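PDB 3RMG: octaprenyl-diphosphate synthase from Bacteroides thetaiotaomicron, which probably acts as a magnesium-dependent prenyltransferase that builds isoprenoid diphosphates, as in other members of the FPP/GGPP synthase family. Local coordinates for residues A[48-61]-A[309-321]. Sequence-based numbering, arbitrary orientation.
Sequences KMMRPILVLLVARL and NICLALRTYLDYV
Y317 and L57 are the two knobs here, each set into a hole of the facing helix. L57 sits among I310, A313, L314 and Y317: its CD2 meets A313 CB at 3.6 Å, while its CB and CD1 slide past the L314 side chain running the opposite way. Y317 enters among M50, I53, L54 and L57. Its CG lies anti to the backbone N (chi1 -180°), sending the ring across to the first turn of helix 50-61, where M50 O lies at the ring edge and takes a hydrogen bond from Y317 OH, though the modelled 2.3 Å is doubtfully short. I53 CG2 approaches Y317 CE1 obliquely at 3.7 Å, and M50 SD makes a slanted Met-aromatic contact with the same ring.

Further along, L314 and L61 meet tip to tip, CD1 to CD1 at 3.8 Å, and L314 CD2 touches L54 CD1 at 3.9 Å. Cutting L314 back to an alanine is likely to open a gap between L54, L57 and L61, which would lose the methyls they rest on. I310 packs CG2 against L61 CD2 and sets CD1 over one face of the R60 guanidinium, whose NH1 is hydrogen-bonded to P12 O.

The helices run roughly antiparallel, at 148° with axes 9.2 Å apart at the closest point, joining an early and the last helix of this all-helical isoprenoid synthase fold. Helix 5-10 touches both; helices 14-23, 67-90 and 174-188 pack against helix 50-61.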
ATOM      1  N   LYS A  48     -24.327   1.720   0.036  1.00 95.30           N
ATOM      2  CA  LYS A  48     -24.531   2.473  -1.199  1.00 97.60           C
ATOM      3  C   LYS A  48     -23.209   2.796  -1.899  1.00 94.67           C
ATOM      4  O   LYS A  48     -22.237   3.210  -1.263  1.00 97.44           O
ATOM      5  CB  LYS A  48     -25.338   3.749  -0.937  1.00 99.34           C
ATOM      6  CG  LYS A  48     -26.837   3.499  -0.811  1.00103.99           C
ATOM      7  CD  LYS A  48     -27.640   4.793  -0.891  1.00111.49           C
ATOM      8  CE  LYS A  48     -29.127   4.504  -1.095  1.00116.56           C
ATOM      9  NZ  LYS A  48     -29.967   5.743  -1.078  1.00119.51           N
ATOM     10  N   MET A  49     -23.186   2.600  -3.213  1.00 86.43           N
ATOM     11  CA  MET A  49     -21.968   2.772  -3.990  1.00 79.82           C
ATOM     12  C   MET A  49     -21.909   4.166  -4.587  1.00 71.48           C
ATOM     13  O   MET A  49     -21.947   4.328  -5.803  1.00 73.37           O
ATOM     14  CB  MET A  49     -21.911   1.730  -5.103  1.00 82.69           C
ATOM     15  CG  MET A  49     -21.820   0.300  -4.601  1.00 87.70           C
ATOM     16  SD  MET A  49     -22.920  -0.795  -5.510  1.00 95.82           S
ATOM     17  CE  MET A  49     -24.519  -0.059  -5.134  1.00 89.54           C
ATOM     18  N   MET A  50     -21.807   5.166  -3.723  1.00 60.13           N
ATOM     19  CA  MET A  50     -21.833   6.551  -4.143  1.00 56.25           C
ATOM     20  C   MET A  50     -20.787   6.863  -5.223  1.00 54.29           C
ATOM     21  O   MET A  50     -21.083   7.545  -6.213  1.00 49.27           O
ATOM     22  CB  MET A  50     -21.641   7.459  -2.934  1.00 60.30           C
ATOM     23  CG  MET A  50     -22.689   8.556  -2.824  1.00 77.79           C
ATOM     24  SD  MET A  50     -24.361   7.865  -2.737  1.00 94.78           S
ATOM     25  CE  MET A  50     -24.214   6.816  -1.289  1.00 93.32           C
ATOM     26  N   ARG A  51     -19.571   6.353  -5.049  1.00 49.37           N
ATOM     27  CA  ARG A  51     -18.491   6.654  -5.990  1.00 48.17           C
ATOM     28  C   ARG A  51     -18.556   5.831  -7.280  1.00 44.37           C
ATOM     29  O   ARG A  51     -18.377   6.375  -8.361  1.00 49.11           O
ATOM     30  CB  ARG A  51     -17.114   6.526  -5.320  1.00 47.01           C
ATOM     31  CG  ARG A  51     -16.839   7.587  -4.274  1.00 49.28           C
ATOM     32  CD  ARG A  51     -15.676   7.184  -3.345  1.00 46.65           C
ATOM     33  NE  ARG A  51     -15.643   8.045  -2.173  1.00 69.86           N
ATOM     34  CZ  ARG A  51     -16.143   7.722  -0.984  1.00 72.27           C
ATOM     35  NH1 ARG A  51     -16.691   6.529  -0.791  1.00 69.06           N
ATOM     36  NH2 ARG A  51     -16.071   8.588   0.019  1.00 78.84           N
ATOM     37  N   PRO A  52     -18.786   4.512  -7.171  1.00 43.98           N
ATOM     38  CA  PRO A  52     -18.985   3.712  -8.381  1.00 43.85           C
ATOM     39  C   PRO A  52     -20.121   4.235  -9.253  1.00 38.55           C
ATOM     40  O   PRO A  52     -19.990   4.264 -10.477  1.00 44.94           O
ATOM     41  CB  PRO A  52     -19.302   2.324  -7.825  1.00 44.23           C
ATOM     42  CG  PRO A  52     -18.502   2.275  -6.572  1.00 42.73           C
ATOM     43  CD  PRO A  52     -18.681   3.660  -5.977  1.00 45.88           C
ATOM     44  N   ILE A  53     -21.218   4.670  -8.645  1.00 37.94           N
ATOM     45  CA  ILE A  53     -22.296   5.255  -9.447  1.00 41.20           C
ATOM     46  C   ILE A  53     -21.807   6.506 -10.189  1.00 41.43           C
ATOM     47  O   ILE A  53     -22.141   6.723 -11.351  1.00 43.99           O
ATOM     48  CB  ILE A  53     -23.542   5.565  -8.606  1.00 38.60           C
ATOM     49  CG1 ILE A  53     -24.303   4.273  -8.287  1.00 42.57           C
ATOM     50  CG2 ILE A  53     -24.443   6.516  -9.342  1.00 41.10           C
ATOM     51  CD1 ILE A  53     -25.266   4.407  -7.112  1.00 41.74           C
ATOM     52  N   LEU A  54     -20.997   7.322  -9.527  1.00 38.03           N
ATOM     53  CA  LEU A  54     -20.421   8.484 -10.189  1.00 37.90           C
ATOM     54  C   LEU A  54     -19.546   8.081 -11.394  1.00 41.12           C
ATOM     55  O   LEU A  54     -19.632   8.682 -12.462  1.00 33.73           O
ATOM     56  CB  LEU A  54     -19.598   9.314  -9.205  1.00 35.95           C
ATOM     57  CG  LEU A  54     -19.105  10.658  -9.720  1.00 37.40           C
ATOM     58  CD1 LEU A  54     -20.298  11.458 -10.223  1.00 39.84           C
ATOM     59  CD2 LEU A  54     -18.348  11.428  -8.642  1.00 36.76           C
ATOM     60  N   VAL A  55     -18.686   7.083 -11.213  1.00 37.61           N
ATOM     61  CA  VAL A  55     -17.799   6.670 -12.289  1.00 38.41           C
ATOM     62  C   VAL A  55     -18.618   6.256 -13.511  1.00 40.08           C
ATOM     63  O   VAL A  55     -18.318   6.657 -14.633  1.00 38.57           O
ATOM     64  CB  VAL A  55     -16.905   5.480 -11.869  1.00 39.91           C
ATOM     65  CG1 VAL A  55     -16.095   4.980 -13.078  1.00 33.86           C
ATOM     66  CG2 VAL A  55     -15.986   5.869 -10.695  1.00 36.82           C
ATOM     67  N   LEU A  56     -19.659   5.457 -13.278  1.00 36.18           N
ATOM     68  CA  LEU A  56     -20.496   4.957 -14.356  1.00 38.27           C
ATOM     69  C   LEU A  56     -21.257   6.085 -15.035  1.00 41.98           C
ATOM     70  O   LEU A  56     -21.244   6.182 -16.271  1.00 42.67           O
ATOM     71  CB  LEU A  56     -21.448   3.858 -13.858  1.00 36.68           C
ATOM     72  CG  LEU A  56     -20.710   2.700 -13.171  1.00 41.75           C
ATOM     73  CD1 LEU A  56     -21.656   1.669 -12.629  1.00 33.51           C
ATOM     74  CD2 LEU A  56     -19.715   2.058 -14.125  1.00 35.26           C
ATOM     75  N   LEU A  57     -21.912   6.945 -14.253  1.00 33.87           N
ATOM     76  CA  LEU A  57     -22.668   8.040 -14.877  1.00 34.47           C
ATOM     77  C   LEU A  57     -21.771   8.945 -15.725  1.00 35.22           C
ATOM     78  O   LEU A  57     -22.124   9.272 -16.862  1.00 33.83           O
ATOM     79  CB  LEU A  57     -23.475   8.853 -13.860  1.00 30.03           C
ATOM     80  CG  LEU A  57     -24.640   8.166 -13.133  1.00 31.78           C
ATOM     81  CD1 LEU A  57     -25.158   9.025 -12.038  1.00 31.61           C
ATOM     82  CD2 LEU A  57     -25.773   7.792 -14.077  1.00 38.19           C
ATOM     83  N   VAL A  58     -20.614   9.349 -15.194  1.00 38.82           N
ATOM     84  CA  VAL A  58     -19.712  10.255 -15.945  1.00 31.89           C
ATOM     85  C   VAL A  58     -19.266   9.633 -17.265  1.00 31.91           C
ATOM     86  O   VAL A  58     -19.212  10.306 -18.285  1.00 40.09           O
ATOM     87  CB  VAL A  58     -18.452  10.664 -15.110  1.00 34.64           C
ATOM     88  CG1 VAL A  58     -17.351  11.282 -16.010  1.00 31.80           C
ATOM     89  CG2 VAL A  58     -18.837  11.624 -14.049  1.00 30.58           C
ATOM     90  N   ALA A  59     -18.931   8.350 -17.244  1.00 30.93           N
ATOM     91  CA  ALA A  59     -18.494   7.680 -18.470  1.00 41.01           C
ATOM     92  C   ALA A  59     -19.620   7.684 -19.496  1.00 39.65           C
ATOM     93  O   ALA A  59     -19.396   7.917 -20.696  1.00 32.15           O
ATOM     94  CB  ALA A  59     -18.017   6.250 -18.183  1.00 36.26           C
ATOM     95  N   ARG A  60     -20.837   7.457 -19.012  1.00 36.36           N
ATOM     96  CA  ARG A  60     -22.006   7.431 -19.885  1.00 35.10           C
ATOM     97  C   ARG A  60     -22.329   8.812 -20.466  1.00 41.84           C
ATOM     98  O   ARG A  60     -23.041   8.915 -21.469  1.00 46.15           O
ATOM     99  CB  ARG A  60     -23.216   6.808 -19.179  1.00 31.35           C
ATOM    100  CG  ARG A  60     -23.129   5.268 -19.058  1.00 31.57           C
ATOM    101  CD  ARG A  60     -23.333   4.544 -20.395  1.00 41.13           C
ATOM    102  NE  ARG A  60     -24.642   4.862 -20.957  1.00 45.48           N
ATOM    103  CZ  ARG A  60     -25.775   4.276 -20.574  1.00 62.41           C
ATOM    104  NH1 ARG A  60     -25.758   3.326 -19.641  1.00 59.39           N
ATOM    105  NH2 ARG A  60     -26.929   4.637 -21.125  1.00 67.64           N
ATOM    106  N   LEU A  61     -21.791   9.877 -19.875  1.00 41.58           N
ATOM    107  CA  LEU A  61     -21.886  11.179 -20.542  1.00 46.16           C
ATOM    108  C   LEU A  61     -21.211  11.130 -21.911  1.00 47.58           C
ATOM    109  O   LEU A  61     -21.637  11.808 -22.832  1.00 48.04           O
ATOM    110  CB  LEU A  61     -21.257  12.298 -19.715  1.00 39.89           C
ATOM    111  CG  LEU A  61     -22.023  12.818 -18.507  1.00 48.63           C
ATOM    112  CD1 LEU A  61     -21.188  13.865 -17.791  1.00 46.89           C
ATOM    113  CD2 LEU A  61     -23.367  13.395 -18.949  1.00 42.48           C
ATOM    114  N   ASN A 309     -30.641  11.261 -20.368  1.00 35.02           N
ATOM    115  CA  ASN A 309     -31.016  10.511 -19.189  1.00 37.58           C
ATOM    116  C   ASN A 309     -29.848  10.490 -18.205  1.00 42.44           C
ATOM    117  O   ASN A 309     -30.045  10.419 -16.982  1.00 37.77           O
ATOM    118  CB  ASN A 309     -31.482   9.080 -19.556  1.00 36.21           C
ATOM    119  CG  ASN A 309     -30.437   8.289 -20.344  1.00 39.55           C
ATOM    120  OD1 ASN A 309     -29.528   8.857 -20.946  1.00 40.51           O
ATOM    121  ND2 ASN A 309     -30.569   6.963 -20.335  1.00 44.71           N
ATOM    122  N   ILE A 310     -28.631  10.571 -18.746  1.00 42.06           N
ATOM    123  CA  ILE A 310     -27.435  10.566 -17.911  1.00 40.46           C
ATOM    124  C   ILE A 310     -27.282  11.905 -17.170  1.00 43.60           C
ATOM    125  O   ILE A 310     -27.082  11.923 -15.954  1.00 41.82           O
ATOM    126  CB  ILE A 310     -26.158  10.217 -18.710  1.00 38.34           C
ATOM    127  CG1 ILE A 310     -26.275   8.821 -19.314  1.00 34.53           C
ATOM    128  CG2 ILE A 310     -24.938  10.250 -17.798  1.00 27.33           C
ATOM    129  CD1 ILE A 310     -26.741   7.755 -18.312  1.00 33.04           C
ATOM    130  N   CYS A 311     -27.411  13.017 -17.893  1.00 42.73           N
ATOM    131  CA  CYS A 311     -27.411  14.338 -17.257  1.00 42.14           C
ATOM    132  C   CYS A 311     -28.463  14.385 -16.152  1.00 41.44           C
ATOM    133  O   CYS A 311     -28.191  14.852 -15.049  1.00 42.10           O
ATOM    134  CB  CYS A 311     -27.662  15.451 -18.278  1.00 43.29           C
ATOM    135  SG  CYS A 311     -27.073  17.144 -17.790  1.00 64.11           S
ATOM    136  N   LEU A 312     -29.661  13.882 -16.441  1.00 39.73           N
ATOM    137  CA  LEU A 312     -30.757  13.934 -15.474  1.00 41.81           C
ATOM    138  C   LEU A 312     -30.414  13.069 -14.263  1.00 37.19           C
ATOM    139  O   LEU A 312     -30.673  13.440 -13.112  1.00 43.64           O
ATOM    140  CB  LEU A 312     -32.066  13.459 -16.128  1.00 45.68           C
ATOM    141  CG  LEU A 312     -33.235  13.062 -15.209  1.00 44.08           C
ATOM    142  CD1 LEU A 312     -33.561  14.163 -14.242  1.00 39.26           C
ATOM    143  CD2 LEU A 312     -34.479  12.691 -16.006  1.00 44.93           C
ATOM    144  N   ALA A 313     -29.808  11.920 -14.528  1.00 36.79           N
ATOM    145  CA  ALA A 313     -29.383  11.028 -13.461  1.00 39.54           C
ATOM    146  C   ALA A 313     -28.362  11.702 -12.530  1.00 40.67           C
ATOM    147  O   ALA A 313     -28.464  11.597 -11.308  1.00 37.72           O
ATOM    148  CB  ALA A 313     -28.833   9.718 -14.044  1.00 31.09           C
ATOM    149  N   LEU A 314     -27.396  12.405 -13.113  1.00 35.55           N
ATOM    150  CA  LEU A 314     -26.405  13.166 -12.342  1.00 35.71           C
ATOM    151  C   LEU A 314     -27.018  14.310 -11.522  1.00 41.52           C
ATOM    152  O   LEU A 314     -26.653  14.513 -10.361  1.00 40.43           O
ATOM    153  CB  LEU A 314     -25.336  13.731 -13.278  1.00 38.65           C
ATOM    154  CG  LEU A 314     -24.261  12.707 -13.621  1.00 42.48           C
ATOM    155  CD1 LEU A 314     -23.507  13.112 -14.861  1.00 32.95           C
ATOM    156  CD2 LEU A 314     -23.321  12.503 -12.407  1.00 34.00           C
ATOM    157  N   ARG A 315     -27.940  15.066 -12.112  1.00 36.17           N
ATOM    158  CA  ARG A 315     -28.594  16.094 -11.334  1.00 39.75           C
ATOM    159  C   ARG A 315     -29.318  15.477 -10.133  1.00 42.15           C
ATOM    160  O   ARG A 315     -29.237  16.008  -9.039  1.00 45.63           O
ATOM    161  CB  ARG A 315     -29.534  16.952 -12.181  1.00 37.98           C
ATOM    162  CG  ARG A 315     -28.804  17.743 -13.249  1.00 43.51           C
ATOM    163  CD  ARG A 315     -29.631  18.888 -13.797  1.00 45.27           C
ATOM    164  NE  ARG A 315     -30.981  18.487 -14.186  1.00 63.74           N
ATOM    165  CZ  ARG A 315     -31.291  17.859 -15.320  1.00 63.30           C
ATOM    166  NH1 ARG A 315     -32.558  17.569 -15.587  1.00 55.03           N
ATOM    167  NH2 ARG A 315     -30.345  17.515 -16.186  1.00 62.57           N
ATOM    168  N   THR A 316     -30.003  14.354 -10.338  1.00 44.97           N
ATOM    169  CA  THR A 316     -30.702  13.667  -9.250  1.00 41.85           C
ATOM    170  C   THR A 316     -29.711  13.104  -8.223  1.00 44.50           C
ATOM    171  O   THR A 316     -29.925  13.188  -7.028  1.00 46.79           O
ATOM    172  CB  THR A 316     -31.593  12.510  -9.770  1.00 40.93           C
ATOM    173  OG1 THR A 316     -32.401  12.973 -10.856  1.00 50.15           O
ATOM    174  CG2 THR A 316     -32.504  11.991  -8.668  1.00 41.82           C
ATOM    175  N   TYR A 317     -28.631  12.506  -8.695  1.00 47.69           N
ATOM    176  CA  TYR A 317     -27.559  12.080  -7.803  1.00 47.07           C
ATOM    177  C   TYR A 317     -27.133  13.242  -6.891  1.00 48.72           C
ATOM    178  O   TYR A 317     -27.032  13.099  -5.679  1.00 40.31           O
ATOM    179  CB  TYR A 317     -26.383  11.647  -8.662  1.00 43.53           C
ATOM    180  CG  TYR A 317     -25.154  11.154  -7.938  1.00 46.73           C
ATOM    181  CD1 TYR A 317     -24.951   9.791  -7.724  1.00 46.62           C
ATOM    182  CD2 TYR A 317     -24.166  12.039  -7.525  1.00 36.76           C
ATOM    183  CE1 TYR A 317     -23.806   9.326  -7.092  1.00 45.63           C
ATOM    184  CE2 TYR A 317     -23.019  11.587  -6.888  1.00 42.60           C
ATOM    185  CZ  TYR A 317     -22.844  10.234  -6.679  1.00 51.73           C
ATOM    186  OH  TYR A 317     -21.705   9.789  -6.056  1.00 56.37           O
ATOM    187  N   LEU A 318     -26.893  14.406  -7.478  1.00 43.39           N
ATOM    188  CA  LEU A 318     -26.361  15.509  -6.707  1.00 45.91           C
ATOM    189  C   LEU A 318     -27.418  16.070  -5.753  1.00 49.18           C
ATOM    190  O   LEU A 318     -27.094  16.453  -4.632  1.00 44.76           O
ATOM    191  CB  LEU A 318     -25.743  16.578  -7.625  1.00 44.24           C
ATOM    192  CG  LEU A 318     -24.969  17.716  -6.943  1.00 56.95           C
ATOM    193  CD1 LEU A 318     -24.181  17.220  -5.739  1.00 53.65           C
ATOM    194  CD2 LEU A 318     -24.038  18.412  -7.917  1.00 47.74           C
ATOM    195  N   ASP A 319     -28.684  16.073  -6.170  1.00 51.86           N
ATOM    196  CA  ASP A 319     -29.773  16.466  -5.272  1.00 53.63           C
ATOM    197  C   ASP A 319     -29.878  15.519  -4.084  1.00 58.78           C
ATOM    198  O   ASP A 319     -30.165  15.937  -2.967  1.00 60.12           O
ATOM    199  CB  ASP A 319     -31.107  16.494  -6.002  1.00 54.24           C
ATOM    200  CG  ASP A 319     -31.308  17.760  -6.808  1.00 57.52           C
ATOM    201  OD1 ASP A 319     -32.103  17.732  -7.768  1.00 65.96           O
ATOM    202  OD2 ASP A 319     -30.678  18.788  -6.480  1.00 61.92           O
ATOM    203  N   TYR A 320     -29.647  14.237  -4.338  1.00 59.14           N
ATOM    204  CA  TYR A 320     -29.792  13.204  -3.327  1.00 63.38           C
ATOM    205  C   TYR A 320     -28.645  13.275  -2.318  1.00 66.81           C
ATOM    206  O   TYR A 320     -28.847  13.083  -1.118  1.00 70.44           O
ATOM    207  CB  TYR A 320     -29.826  11.842  -4.006  1.00 62.27           C
ATOM    208  CG  TYR A 320     -30.374  10.719  -3.166  1.00 75.25           C
ATOM    209  CD1 TYR A 320     -31.723  10.372  -3.234  1.00 81.42           C
ATOM    210  CD2 TYR A 320     -29.541   9.979  -2.328  1.00 79.88           C
ATOM    211  CE1 TYR A 320     -32.232   9.328  -2.477  1.00 88.81           C
ATOM    212  CE2 TYR A 320     -30.038   8.935  -1.568  1.00 84.76           C
ATOM    213  CZ  TYR A 320     -31.384   8.612  -1.645  1.00 90.70           C
ATOM    214  OH  TYR A 320     -31.886   7.574  -0.890  1.00 90.06           O
ATOM    215  N   VAL A 321     -27.439  13.551  -2.806  1.00 66.73           N
ATOM    216  CA  VAL A 321     -26.315  13.836  -1.924  1.00 69.51           C
ATOM    217  C   VAL A 321     -26.682  14.989  -0.979  1.00 72.17           C
ATOM    218  O   VAL A 321     -26.852  14.792   0.226  1.00 68.80           O
ATOM    219  CB  VAL A 321     -25.050  14.178  -2.730  1.00 70.80           C
ATOM    220  CG1 VAL A 321     -23.991  14.822  -1.845  1.00 68.74           C
ATOM    221  CG2 VAL A 321     -24.509  12.933  -3.400  1.00 67.34           C
TER